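Local coordinates for hypothetical protein Atu0636 (PDB 2OZV) that probably transfers a methyl group from S-adenosylmethionine to an oxygen of a still unidentified substrate, using a Rossmann-like fold, at residues S30-D35 and H118-P123; A45-A50 and A73-R78; A50-A55 and V63-R68; K104-A109 and S157-S162. All blocks are in the same frame, centred on the assembly; numbering follows the deposited sequence.

Interaction 1 (S30-D35 and H118-P123)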
loop_
_atom_site.group_PDB
_atom_site.type_symbol
_atom_site.label_atom_id
_atom_site.label_comp_id
_atom_site.label_asym_id
_atom_site.label_seq_id
_atom_site.Cartn_x
_atom_site.Cartn_y
_atom_site.Cartn_z
ATOM N N SER B 30 -7.868 -17.989 -4.858
ATOM C CA SER B 30 -9.118 -17.592 -4.213
ATOM C C SER B 30 -9.660 -16.278 -4.780
ATOM O O SER B 30 -10.829 -15.964 -4.585
ATOM C CB SER B 30 -8.935 -17.488 -2.695
ATOM O OG SER B 30 -8.294 -16.301 -2.359
ATOM N N LEU B 31 -8.812 -15.505 -5.462
ATOM C CA LEU B 31 -9.250 -14.236 -6.076
ATOM C C LEU B 31 -10.183 -14.390 -7.282
ATOM O O LEU B 31 -10.821 -13.427 -7.693
ATOM C CB LEU B 31 -8.021 -13.425 -6.498
ATOM C CG LEU B 31 -7.120 -13.032 -5.318
ATOM C CD1 LEU B 31 -5.837 -12.332 -5.798
ATOM C CD2 LEU B 31 -7.910 -12.064 -4.367
ATOM N N VAL B 32 -10.228 -15.588 -7.861
ATOM C CA VAL B 32 -11.132 -15.818 -8.988
ATOM C C VAL B 32 -12.508 -16.182 -8.433
ATOM O O VAL B 32 -12.767 -17.330 -8.098
ATOM C CB VAL B 32 -10.606 -16.932 -9.927
ATOM C CG1 VAL B 32 -11.517 -17.113 -11.141
ATOM C CG2 VAL B 32 -9.163 -16.600 -10.373
ATOM N N ALA B 33 -13.363 -15.169 -8.320
ATOM C CA ALA B 33 -14.713 -15.338 -7.775
ATOM C C ALA B 33 -15.708 -15.220 -8.920
ATOM O O ALA B 33 -16.291 -14.171 -9.126
ATOM C CB ALA B 33 -14.998 -14.267 -6.691
ATOM N N ASP B 34 -15.918 -16.303 -9.649
ATOM C CA ASP B 34 -16.623 -16.257 -10.916
ATOM C C ASP B 34 -17.285 -17.614 -11.065
ATOM O O ASP B 34 -16.604 -18.647 -11.001
ATOM C CB ASP B 34 -15.595 -16.035 -12.042
ATOM C CG ASP B 34 -16.230 -15.716 -13.407
ATOM O OD1 ASP B 34 -17.402 -16.083 -13.675
ATOM O OD2 ASP B 34 -15.531 -15.081 -14.226
ATOM N N ASP B 35 -18.604 -17.621 -11.254
ATOM C CA ASP B 35 -19.302 -18.900 -11.388
ATOM C C ASP B 35 -19.714 -19.242 -12.828
ATOM O O ASP B 35 -20.453 -20.201 -13.054
ATOM C CB ASP B 35 -20.474 -18.998 -10.400
ATOM C CG ASP B 35 -20.019 -18.970 -8.933
ATOM O OD1 ASP B 35 -18.937 -19.524 -8.593
ATOM O OD2 ASP B 35 -20.759 -18.391 -8.116
ATOM N N HIS B 118 -9.882 -14.043 -16.922
ATOM C CA HIS B 118 -9.018 -13.838 -15.757
ATOM C C HIS B 118 -7.609 -14.129 -16.165
ATOM O O HIS B 118 -7.333 -15.112 -16.880
ATOM C CB HIS B 118 -9.388 -14.816 -14.621
ATOM C CG HIS B 118 -10.753 -14.591 -14.076
ATOM N ND1 HIS B 118 -10.997 -13.752 -13.009
ATOM C CD2 HIS B 118 -11.958 -15.111 -14.433
ATOM C CE1 HIS B 118 -12.295 -13.727 -12.757
ATOM N NE2 HIS B 118 -12.901 -14.542 -13.609
ATOM N N VAL B 119 -6.684 -13.309 -15.680
ATOM C CA VAL B 119 -5.273 -13.660 -15.725
ATOM C C VAL B 119 -4.734 -13.588 -14.302
ATOM O O VAL B 119 -4.951 -12.591 -13.617
ATOM C CB VAL B 119 -4.453 -12.715 -16.634
ATOM C CG1 VAL B 119 -2.999 -13.122 -16.653
ATOM C CG2 VAL B 119 -5.042 -12.757 -18.087
ATOM N N ILE B 120 -4.101 -14.667 -13.881
ATOM C CA ILE B 120 -3.500 -14.740 -12.558
ATOM C C ILE B 120 -1.992 -14.878 -12.603
ATOM O O ILE B 120 -1.420 -15.518 -13.508
ATOM C CB ILE B 120 -4.170 -15.851 -11.684
ATOM C CG1 ILE B 120 -3.717 -17.266 -12.074
ATOM C CG2 ILE B 120 -5.724 -15.746 -11.769
ATOM C CD1 ILE B 120 -4.405 -18.386 -11.227
HETATM N N MSE B 121 -1.305 -14.315 -11.600
HETATM C CA MSE B 121 0.152 -14.356 -11.645
HETATM C C MSE B 121 0.767 -14.230 -10.257
HETATM O O MSE B 121 0.229 -13.546 -9.376
HETATM C CB MSE B 121 0.705 -13.229 -12.555
HETATM C CG MSE B 121 0.327 -11.836 -12.047
HETATM SE SE MSE B 121 1.079 -10.446 -13.272
HETATM C CE MSE B 121 0.129 -10.804 -14.890
ATOM N N ASN B 122 1.911 -14.884 -10.097
ATOM C CA ASN B 122 2.753 -14.764 -8.918
ATOM C C ASN B 122 4.201 -14.701 -9.409
ATOM O O ASN B 122 4.896 -15.722 -9.371
ATOM C CB ASN B 122 2.570 -15.972 -8.005
ATOM C CG ASN B 122 3.428 -15.876 -6.739
ATOM O OD1 ASN B 122 4.080 -14.862 -6.503
ATOM N ND2 ASN B 122 3.401 -16.903 -5.945
ATOM N N PRO B 123 4.626 -13.542 -9.950
ATOM C CA PRO B 123 5.953 -13.538 -10.577
ATOM C C PRO B 123 7.066 -13.756 -9.568
ATOM O O PRO B 123 6.939 -13.366 -8.410
ATOM C CB PRO B 123 6.063 -12.151 -11.217
ATOM C CG PRO B 123 5.099 -11.335 -10.535
ATOM C CD PRO B 123 3.953 -12.236 -10.090
#
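The imidazole of H118 is met from two directions by the segment 30-35: D34 comes at its edge and V32 sits over one face. At the edge, NE2 of H118 donates to OD2 of D34 over 2.8 Å, with an N-H...O angle of 163°. OD2 lies close to the ring plane and accepts the hydrogen bond on its anti lone pair, the one turned away from the other carboxylate oxygen. The carboxylate itself is twisted 63° against the imidazole, so the two flat groups share a bond without being coplanar. The same OD2 also makes a salt bridge to R36 NH2, and this pair of partners should help hold the carboxylate in place.

Over the face, the methyl CG1 of V32 stands 3.7 Å from the centroid of the H118 ring, almost exactly on the ring normal, which makes a well-centred CH-pi contact. With CG1 anti to the backbone N of V32 (chi1 -177°), the second methyl, CG2, branches beside that nitrogen and meets CG2 of I120 at 3.8 Å. One valine therefore spans two strand residues, H118 and I120, whose side chains leave strand 116-121 on the same side.

All four side chains are buried. V32 and H118 both pack on I40 of strand 38-42, and the backbone of H118 pairs with R39 and A41 of that strand. V32 also touches L58, while its carbonyl is bonded by R57 at the end of helix 49-57. The contact thus fastens the loop after helix 24-30 onto the middle of the sheet, where V119, pointing away, packs on helix 148-159.

Interaction 2 (A45-A50 and A73-R78)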
loop_
_atom_site.group_PDB
_atom_site.type_symbol
_atom_site.label_atom_id
_atom_site.label_comp_id
_atom_site.label_asym_id
_atom_site.label_seq_id
_atom_site.Cartn_x
_atom_site.Cartn_y
_atom_site.Cartn_z
ATOM N N ALA B 45 4.453 -18.297 -12.142
ATOM C CA ALA B 45 5.734 -18.572 -11.555
ATOM C C ALA B 45 5.391 -19.691 -10.599
ATOM O O ALA B 45 4.769 -19.489 -9.549
ATOM C CB ALA B 45 6.292 -17.367 -10.848
ATOM N N GLY B 46 5.743 -20.890 -11.031
ATOM C CA GLY B 46 5.380 -22.122 -10.348
ATOM C C GLY B 46 5.110 -23.202 -11.371
ATOM O O GLY B 46 5.435 -23.064 -12.559
ATOM N N ALA B 47 4.512 -24.275 -10.899
ATOM C CA ALA B 47 4.283 -25.443 -11.706
ATOM C C ALA B 47 2.775 -25.621 -11.833
ATOM O O ALA B 47 2.281 -26.754 -11.834
ATOM C CB ALA B 47 4.860 -26.617 -11.031
ATOM N N GLY B 48 2.078 -24.494 -11.923
ATOM C CA GLY B 48 0.612 -24.459 -12.033
ATOM C C GLY B 48 -0.252 -24.673 -10.792
ATOM O O GLY B 48 -1.455 -24.873 -10.929
ATOM N N ALA B 49 0.340 -24.609 -9.598
ATOM C CA ALA B 49 -0.416 -24.829 -8.367
ATOM C C ALA B 49 -1.621 -23.879 -8.243
ATOM O O ALA B 49 -2.678 -24.288 -7.773
ATOM C CB ALA B 49 0.488 -24.696 -7.146
ATOM N N ALA B 50 -1.444 -22.620 -8.632
ATOM C CA ALA B 50 -2.553 -21.626 -8.494
ATOM C C ALA B 50 -3.681 -21.995 -9.476
ATOM O O ALA B 50 -4.863 -22.120 -9.108
ATOM C CB ALA B 50 -2.077 -20.204 -8.747
ATOM N N ALA B 73 7.291 -26.938 -18.284
ATOM C CA ALA B 73 6.019 -27.371 -18.881
ATOM C C ALA B 73 5.855 -28.881 -18.640
ATOM O O ALA B 73 4.789 -29.338 -18.219
ATOM C CB ALA B 73 5.995 -27.048 -20.369
ATOM N N GLU B 74 6.928 -29.624 -18.916
ATOM C CA GLU B 74 6.991 -31.075 -18.688
ATOM C C GLU B 74 6.617 -31.362 -17.234
ATOM O O GLU B 74 5.673 -32.112 -16.956
ATOM C CB GLU B 74 8.387 -31.624 -19.043
ATOM C CG GLU B 74 8.702 -31.482 -20.546
ATOM C CD GLU B 74 10.000 -32.119 -21.019
ATOM O OE1 GLU B 74 11.014 -32.149 -20.284
ATOM O OE2 GLU B 74 10.012 -32.583 -22.175
ATOM N N PHE B 75 7.328 -30.710 -16.314
ATOM C CA PHE B 75 7.109 -30.905 -14.883
ATOM C C PHE B 75 5.637 -30.660 -14.502
ATOM O O PHE B 75 5.037 -31.459 -13.781
ATOM C CB PHE B 75 8.019 -29.997 -14.049
ATOM C CG PHE B 75 7.891 -30.219 -12.576
ATOM C CD1 PHE B 75 8.606 -31.248 -11.949
ATOM C CD2 PHE B 75 7.041 -29.430 -11.814
ATOM C CE1 PHE B 75 8.480 -31.468 -10.569
ATOM C CE2 PHE B 75 6.913 -29.643 -10.433
ATOM C CZ PHE B 75 7.623 -30.657 -9.818
ATOM N N ALA B 76 5.070 -29.547 -14.971
ATOM C CA ALA B 76 3.664 -29.231 -14.705
ATOM C C ALA B 76 2.733 -30.333 -15.243
ATOM O O ALA B 76 1.809 -30.765 -14.549
ATOM C CB ALA B 76 3.312 -27.879 -15.284
ATOM N N ARG B 77 3.004 -30.806 -16.461
ATOM C CA ARG B 77 2.196 -31.875 -17.062
ATOM C C ARG B 77 2.252 -33.154 -16.233
ATOM O O ARG B 77 1.229 -33.809 -16.040
ATOM C CB ARG B 77 2.616 -32.133 -18.508
ATOM C CG ARG B 77 2.261 -31.006 -19.426
ATOM C CD ARG B 77 2.679 -31.298 -20.869
ATOM N NE ARG B 77 2.437 -30.105 -21.677
ATOM C CZ ARG B 77 3.388 -29.444 -22.323
ATOM N NH1 ARG B 77 4.644 -29.883 -22.314
ATOM N NH2 ARG B 77 3.068 -28.363 -23.018
ATOM N N ARG B 78 3.439 -33.502 -15.723
ATOM C CA ARG B 78 3.582 -34.662 -14.841
ATOM C C ARG B 78 2.749 -34.497 -13.564
ATOM O O ARG B 78 2.094 -35.451 -13.150
ATOM C CB ARG B 78 5.061 -34.909 -14.495
ATOM C CG ARG B 78 5.709 -36.076 -15.191
ATOM C CD ARG B 78 5.949 -35.812 -16.661
ATOM N NE ARG B 78 4.797 -36.147 -17.508
ATOM C CZ ARG B 78 4.507 -35.506 -18.640
ATOM N NH1 ARG B 78 5.280 -34.498 -19.053
ATOM N NH2 ARG B 78 3.443 -35.858 -19.354
#
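F75 and A76, neighbours on helix 70-80, receive A47 from the loop that leads into helix 49-57. From its CB, the F75 side chain runs with CG anti to the backbone N (chi1 -177°), and that torsion carries the ring off the helix toward the loop. The ring then offers an edge: CD2 lies 3.6 Å from A47 CB, and the next atom outward, CE2, is 3.7 Å from the same methyl. A47 CB stays near the ring plane, so the methyl abuts the rim of the phenyl and does not cover a face.

The loop has the glycine-rich character of a Rossmann-type strand-turn-helix. G46 takes phi 144° and psi -167°, a backbone conformation readily accessible to glycine, and G48 has positive phi and occupies the N-cap position of helix 49-57. In class I methyltransferases such a turn lines the S-adenosylmethionine site, and the same role is likely here.

Beside F75, A76 brings only a methyl group: its CB rests 3.8 Å from A47 O. The backbones come close here, with 4.9 Å between the CA atoms of A47 and A76. One turn back, A73 packs against V94 and E96 of strand 92-96.

Interaction 3 (A50-A55 and V63-R68)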
loop_
_atom_site.group_PDB
_atom_site.type_symbol
_atom_site.label_atom_id
_atom_site.label_comp_id
_atom_site.label_asym_id
_atom_site.label_seq_id
_atom_site.Cartn_x
_atom_site.Cartn_y
_atom_site.Cartn_z
ATOM N N ALA B 50 -1.444 -22.620 -8.632
ATOM C CA ALA B 50 -2.553 -21.626 -8.494
ATOM C C ALA B 50 -3.681 -21.995 -9.476
ATOM O O ALA B 50 -4.863 -22.120 -9.108
ATOM C CB ALA B 50 -2.077 -20.204 -8.747
ATOM N N GLY B 51 -3.311 -22.162 -10.750
ATOM C CA GLY B 51 -4.321 -22.566 -11.762
ATOM C C GLY B 51 -5.025 -23.860 -11.394
ATOM O O GLY B 51 -6.243 -24.016 -11.614
HETATM N N MSE B 52 -4.289 -24.831 -10.840
HETATM C CA MSE B 52 -4.908 -26.074 -10.399
HETATM C C MSE B 52 -5.901 -25.842 -9.269
HETATM O O MSE B 52 -6.964 -26.449 -9.257
HETATM C CB MSE B 52 -3.855 -27.119 -10.004
HETATM C CG MSE B 52 -3.016 -27.489 -11.199
HETATM SE SE MSE B 52 -1.660 -28.853 -10.751
HETATM C CE MSE B 52 -0.409 -28.367 -12.201
ATOM N N ALA B 53 -5.547 -24.976 -8.318
ATOM C CA ALA B 53 -6.444 -24.674 -7.203
ATOM C C ALA B 53 -7.721 -23.973 -7.693
ATOM O O ALA B 53 -8.812 -24.228 -7.153
ATOM C CB ALA B 53 -5.748 -23.847 -6.137
ATOM N N VAL B 54 -7.593 -23.109 -8.699
ATOM C CA VAL B 54 -8.770 -22.482 -9.313
ATOM C C VAL B 54 -9.660 -23.585 -9.947
ATOM O O VAL B 54 -10.860 -23.660 -9.679
ATOM C CB VAL B 54 -8.385 -21.474 -10.412
ATOM C CG1 VAL B 54 -9.662 -20.963 -11.092
ATOM C CG2 VAL B 54 -7.594 -20.290 -9.832
ATOM N N ALA B 55 -9.054 -24.459 -10.751
ATOM C CA ALA B 55 -9.836 -25.514 -11.446
ATOM C C ALA B 55 -10.512 -26.475 -10.472
ATOM O O ALA B 55 -11.640 -26.937 -10.711
ATOM C CB ALA B 55 -8.942 -26.283 -12.438
ATOM N N VAL B 63 -8.682 -23.711 -17.713
ATOM C CA VAL B 63 -7.410 -23.083 -17.307
ATOM C C VAL B 63 -6.279 -23.340 -18.286
ATOM O O VAL B 63 -6.105 -24.479 -18.730
ATOM C CB VAL B 63 -6.996 -23.501 -15.865
ATOM C CG1 VAL B 63 -5.617 -22.913 -15.454
ATOM C CG2 VAL B 63 -8.106 -23.094 -14.876
ATOM N N THR B 64 -5.507 -22.291 -18.600
ATOM C CA THR B 64 -4.313 -22.438 -19.411
ATOM C C THR B 64 -3.125 -22.037 -18.556
ATOM O O THR B 64 -3.082 -20.901 -18.062
ATOM C CB THR B 64 -4.361 -21.575 -20.691
ATOM O OG1 THR B 64 -5.526 -21.926 -21.429
ATOM C CG2 THR B 64 -3.146 -21.833 -21.614
ATOM N N LEU B 65 -2.189 -22.964 -18.394
ATOM C CA LEU B 65 -0.970 -22.694 -17.627
ATOM C C LEU B 65 0.152 -22.377 -18.607
ATOM O O LEU B 65 0.444 -23.172 -19.512
ATOM C CB LEU B 65 -0.559 -23.888 -16.727
ATOM C CG LEU B 65 -1.506 -24.550 -15.706
ATOM C CD1 LEU B 65 -0.850 -25.776 -15.032
ATOM C CD2 LEU B 65 -2.013 -23.549 -14.625
ATOM N N TYR B 66 0.801 -21.222 -18.418
ATOM C CA TYR B 66 1.942 -20.859 -19.264
ATOM C C TYR B 66 3.266 -21.022 -18.539
ATOM O O TYR B 66 3.444 -20.504 -17.433
ATOM C CB TYR B 66 1.822 -19.413 -19.775
ATOM C CG TYR B 66 0.692 -19.235 -20.761
ATOM C CD1 TYR B 66 0.875 -19.529 -22.117
ATOM C CD2 TYR B 66 -0.556 -18.746 -20.341
ATOM C CE1 TYR B 66 -0.167 -19.352 -23.054
ATOM C CE2 TYR B 66 -1.617 -18.567 -21.277
ATOM C CZ TYR B 66 -1.396 -18.860 -22.621
ATOM O OH TYR B 66 -2.401 -18.700 -23.550
ATOM N N GLU B 67 4.200 -21.708 -19.185
ATOM C CA GLU B 67 5.551 -21.913 -18.666
ATOM C C GLU B 67 6.556 -21.456 -19.719
ATOM O O GLU B 67 6.386 -21.764 -20.907
ATOM C CB GLU B 67 5.794 -23.412 -18.375
ATOM C CG GLU B 67 4.806 -24.052 -17.385
ATOM C CD GLU B 67 5.009 -23.582 -15.949
ATOM O OE1 GLU B 67 5.862 -22.714 -15.688
ATOM O OE2 GLU B 67 4.293 -24.083 -15.072
ATOM N N ARG B 68 7.623 -20.777 -19.315
ATOM C CA ARG B 68 8.630 -20.383 -20.311
ATOM C C ARG B 68 9.423 -21.591 -20.826
ATOM O O ARG B 68 9.626 -21.761 -22.047
ATOM C CB ARG B 68 9.592 -19.321 -19.760
ATOM C CG ARG B 68 10.275 -18.404 -20.832
ATOM C CD ARG B 68 10.460 -18.999 -22.225
ATOM N NE ARG B 68 11.476 -18.247 -22.970
ATOM C CZ ARG B 68 11.965 -18.577 -24.168
ATOM N NH1 ARG B 68 12.889 -17.805 -24.731
ATOM N NH2 ARG B 68 11.538 -19.665 -24.806
#
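The helical bond from V54 N to A50 O, 2.9 Å long, spans G51, the residue against which both V63 and L65 of the strand pack. G51 O has its own helical bond, from A55 N, and otherwise meets V63 in plain van der Waals contact, with CG2 at 3.9 Å. The other methyl of V63, CG1, also lies 3.9 Å from G51 CA.

G51 has no side chain, and L65, two residues further along the strand and on the same side as V63, packs CD2 directly on its CA, at 3.8 Å. The other branch of L65, CD1, touches CE of the selenomethionine M52 at 3.9 Å. M52 leaves the helix pointing away from the strand, but its extended chain is long enough to bring CE against L65, and the two side chains meet at about a right angle. One turn beyond G51, A55 CB reaches V63 CG2 at 4.1 Å.

Helix 50-55 and strand 63-67 run nearly antiparallel, at 173°, with axes 8.8 Å apart. They are the helix and second strand of the beta-alpha-beta unit 38-42, 49-57, 61-67, a core element of the Rossmann-like fold. D42 of the first strand accepts from G51 N, V54 packs on I40 and I120, and helix 24-30 touches A50, A53 and V54.

Interaction 4 (K104-A109 and S157-S162)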
loop_
_atom_site.group_PDB
_atom_site.type_symbol
_atom_site.label_atom_id
_atom_site.label_comp_id
_atom_site.label_asym_id
_atom_site.label_seq_id
_atom_site.Cartn_x
_atom_site.Cartn_y
_atom_site.Cartn_z
ATOM N N LYS B 104 2.838 -9.834 -32.427
ATOM C CA LYS B 104 2.560 -11.052 -33.178
ATOM C C LYS B 104 3.329 -12.282 -32.673
ATOM O O LYS B 104 2.832 -13.411 -32.752
ATOM C CB LYS B 104 2.827 -10.815 -34.671
ATOM C CG LYS B 104 2.587 -12.022 -35.567
ATOM C CD LYS B 104 1.146 -12.523 -35.487
ATOM C CE LYS B 104 1.067 -13.999 -35.830
ATOM N NZ LYS B 104 1.626 -14.287 -37.193
ATOM N N ALA B 105 4.548 -12.050 -32.186
ATOM C CA ALA B 105 5.352 -13.083 -31.532
ATOM C C ALA B 105 4.555 -13.685 -30.369
ATOM O O ALA B 105 4.516 -14.908 -30.198
ATOM C CB ALA B 105 6.664 -12.489 -31.018
ATOM N N ARG B 106 3.910 -12.811 -29.602
ATOM C CA ARG B 106 3.101 -13.225 -28.450
ATOM C C ARG B 106 1.963 -14.147 -28.882
ATOM O O ARG B 106 1.796 -15.239 -28.328
ATOM C CB ARG B 106 2.578 -12.004 -27.687
ATOM C CG ARG B 106 1.693 -12.357 -26.469
ATOM C CD ARG B 106 1.217 -11.115 -25.708
ATOM N NE ARG B 106 0.618 -10.122 -26.602
ATOM C CZ ARG B 106 0.911 -8.814 -26.624
ATOM N NH1 ARG B 106 1.786 -8.268 -25.772
ATOM N NH2 ARG B 106 0.298 -8.032 -27.506
ATOM N N VAL B 107 1.201 -13.714 -29.887
ATOM C CA VAL B 107 0.098 -14.508 -30.437
ATOM C C VAL B 107 0.577 -15.864 -30.975
ATOM O O VAL B 107 -0.043 -16.897 -30.690
ATOM C CB VAL B 107 -0.694 -13.726 -31.519
ATOM C CG1 VAL B 107 -1.832 -14.573 -32.085
ATOM C CG2 VAL B 107 -1.234 -12.419 -30.942
ATOM N N GLU B 108 1.678 -15.849 -31.734
ATOM C CA GLU B 108 2.266 -17.064 -32.311
ATOM C C GLU B 108 2.651 -18.066 -31.209
ATOM O O GLU B 108 2.509 -19.282 -31.386
ATOM C CB GLU B 108 3.490 -16.694 -33.167
ATOM C CG GLU B 108 4.213 -17.874 -33.837
ATOM C CD GLU B 108 3.881 -18.044 -35.320
ATOM O OE1 GLU B 108 4.196 -17.130 -36.130
ATOM O OE2 GLU B 108 3.334 -19.113 -35.684
ATOM N N ALA B 109 3.106 -17.542 -30.072
ATOM C CA ALA B 109 3.512 -18.352 -28.915
ATOM C C ALA B 109 2.334 -18.984 -28.166
ATOM O O ALA B 109 2.527 -19.814 -27.264
ATOM C CB ALA B 109 4.374 -17.530 -27.970
ATOM N N SER B 157 -2.834 -7.658 -19.899
ATOM C CA SER B 157 -3.768 -6.760 -20.560
ATOM C C SER B 157 -4.044 -7.214 -21.996
ATOM O O SER B 157 -5.201 -7.265 -22.407
ATOM C CB SER B 157 -3.247 -5.317 -20.525
ATOM O OG SER B 157 -4.156 -4.446 -21.185
ATOM N N ALA B 158 -3.004 -7.565 -22.755
ATOM C CA ALA B 158 -3.195 -7.928 -24.171
ATOM C C ALA B 158 -4.097 -9.155 -24.365
ATOM O O ALA B 158 -4.867 -9.224 -25.331
ATOM C CB ALA B 158 -1.872 -8.160 -24.834
ATOM N N ILE B 159 -3.987 -10.115 -23.446
ATOM C CA ILE B 159 -4.671 -11.408 -23.597
ATOM C C ILE B 159 -6.025 -11.455 -22.906
ATOM O O ILE B 159 -6.728 -12.494 -22.946
ATOM C CB ILE B 159 -3.786 -12.599 -23.116
ATOM C CG1 ILE B 159 -3.637 -12.594 -21.577
ATOM C CG2 ILE B 159 -2.397 -12.567 -23.816
ATOM C CD1 ILE B 159 -2.796 -13.786 -21.040
HETATM N N MSE B 160 -6.369 -10.347 -22.244
HETATM C CA MSE B 160 -7.612 -10.225 -21.482
HETATM C C MSE B 160 -8.758 -9.656 -22.311
HETATM O O MSE B 160 -8.586 -8.672 -23.020
HETATM C CB MSE B 160 -7.414 -9.293 -20.288
HETATM C CG MSE B 160 -8.549 -9.378 -19.275
HETATM SE SE MSE B 160 -8.215 -10.842 -18.038
HETATM C CE MSE B 160 -6.720 -9.993 -17.127
ATOM N N VAL B 161 -9.950 -10.225 -22.161
ATOM C CA VAL B 161 -11.151 -9.615 -22.712
ATOM C C VAL B 161 -11.389 -8.268 -22.003
ATOM O O VAL B 161 -10.924 -8.047 -20.874
ATOM C CB VAL B 161 -12.415 -10.521 -22.576
ATOM C CG1 VAL B 161 -12.176 -11.908 -23.189
ATOM C CG2 VAL B 161 -12.840 -10.645 -21.111
ATOM N N SER B 162 -12.104 -7.381 -22.672
ATOM C CA SER B 162 -12.487 -6.103 -22.085
ATOM C C SER B 162 -13.173 -6.337 -20.731
ATOM O O SER B 162 -14.030 -7.218 -20.614
ATOM C CB SER B 162 -13.423 -5.375 -23.049
ATOM O OG SER B 162 -13.711 -4.075 -22.598
#
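R106 and A158 mark the closest backbone approach between helix 103-108 and the end of helix 148-159, and even there their CA atoms are 9.3 Å apart. Such a gap has to be bridged by side chains. Within 104-109 the helical bonding is regular, as in E108 N to K104 O at 2.9 Å, whereas 157-162 passes from helix into the short strand 160-161, with M160 N bonded to S157 O at 3.3 Å.

R106 does the bridging. Its chain runs out with CG anti to the backbone N (chi1 179°) and bends at chi3 (51°), which turns the guanidinium flat over A158. The methyl CB of A158 sits under the centre of that group, 3.4 Å from CZ. This is a van der Waals contact of a methyl with the flat face of a charged group. Lower down the same side chain, R106 CD is 4.3 Å from I159 CG2, a looser touch.

L111 packs on R106 as well, and I159 is the residue that reaches the sheet, at F116 of strand 116-121. The helices before and after that strand in the chain are thus joined by the R106 side chain, at the margin of an alpha/beta fold consistent with a Rossmann-like methyltransferase.

Overall arrangement
From the N terminus, interaction 1 opens at 30-35 and closes only at 118-123, joining the loop before the first strand to strand 116-121. Within that span lies interaction 2, which runs from the glycine-rich loop to helix 70-80, and within interaction 2 lies interaction 3, tying helix 49-57 to strand 61-67; the two share A50. Interaction 4 opens at 104-109, inside the span of interaction 1, and closes beyond it at 157-162, so these two cross. I120 packs on helix 49-57, linking interactions 1 and 3, whereas V119 meets I159 and M160 of interaction 4 from the sheet's other face. Interactions 2 and 4 remain about 10 Å apart at their nearest atoms.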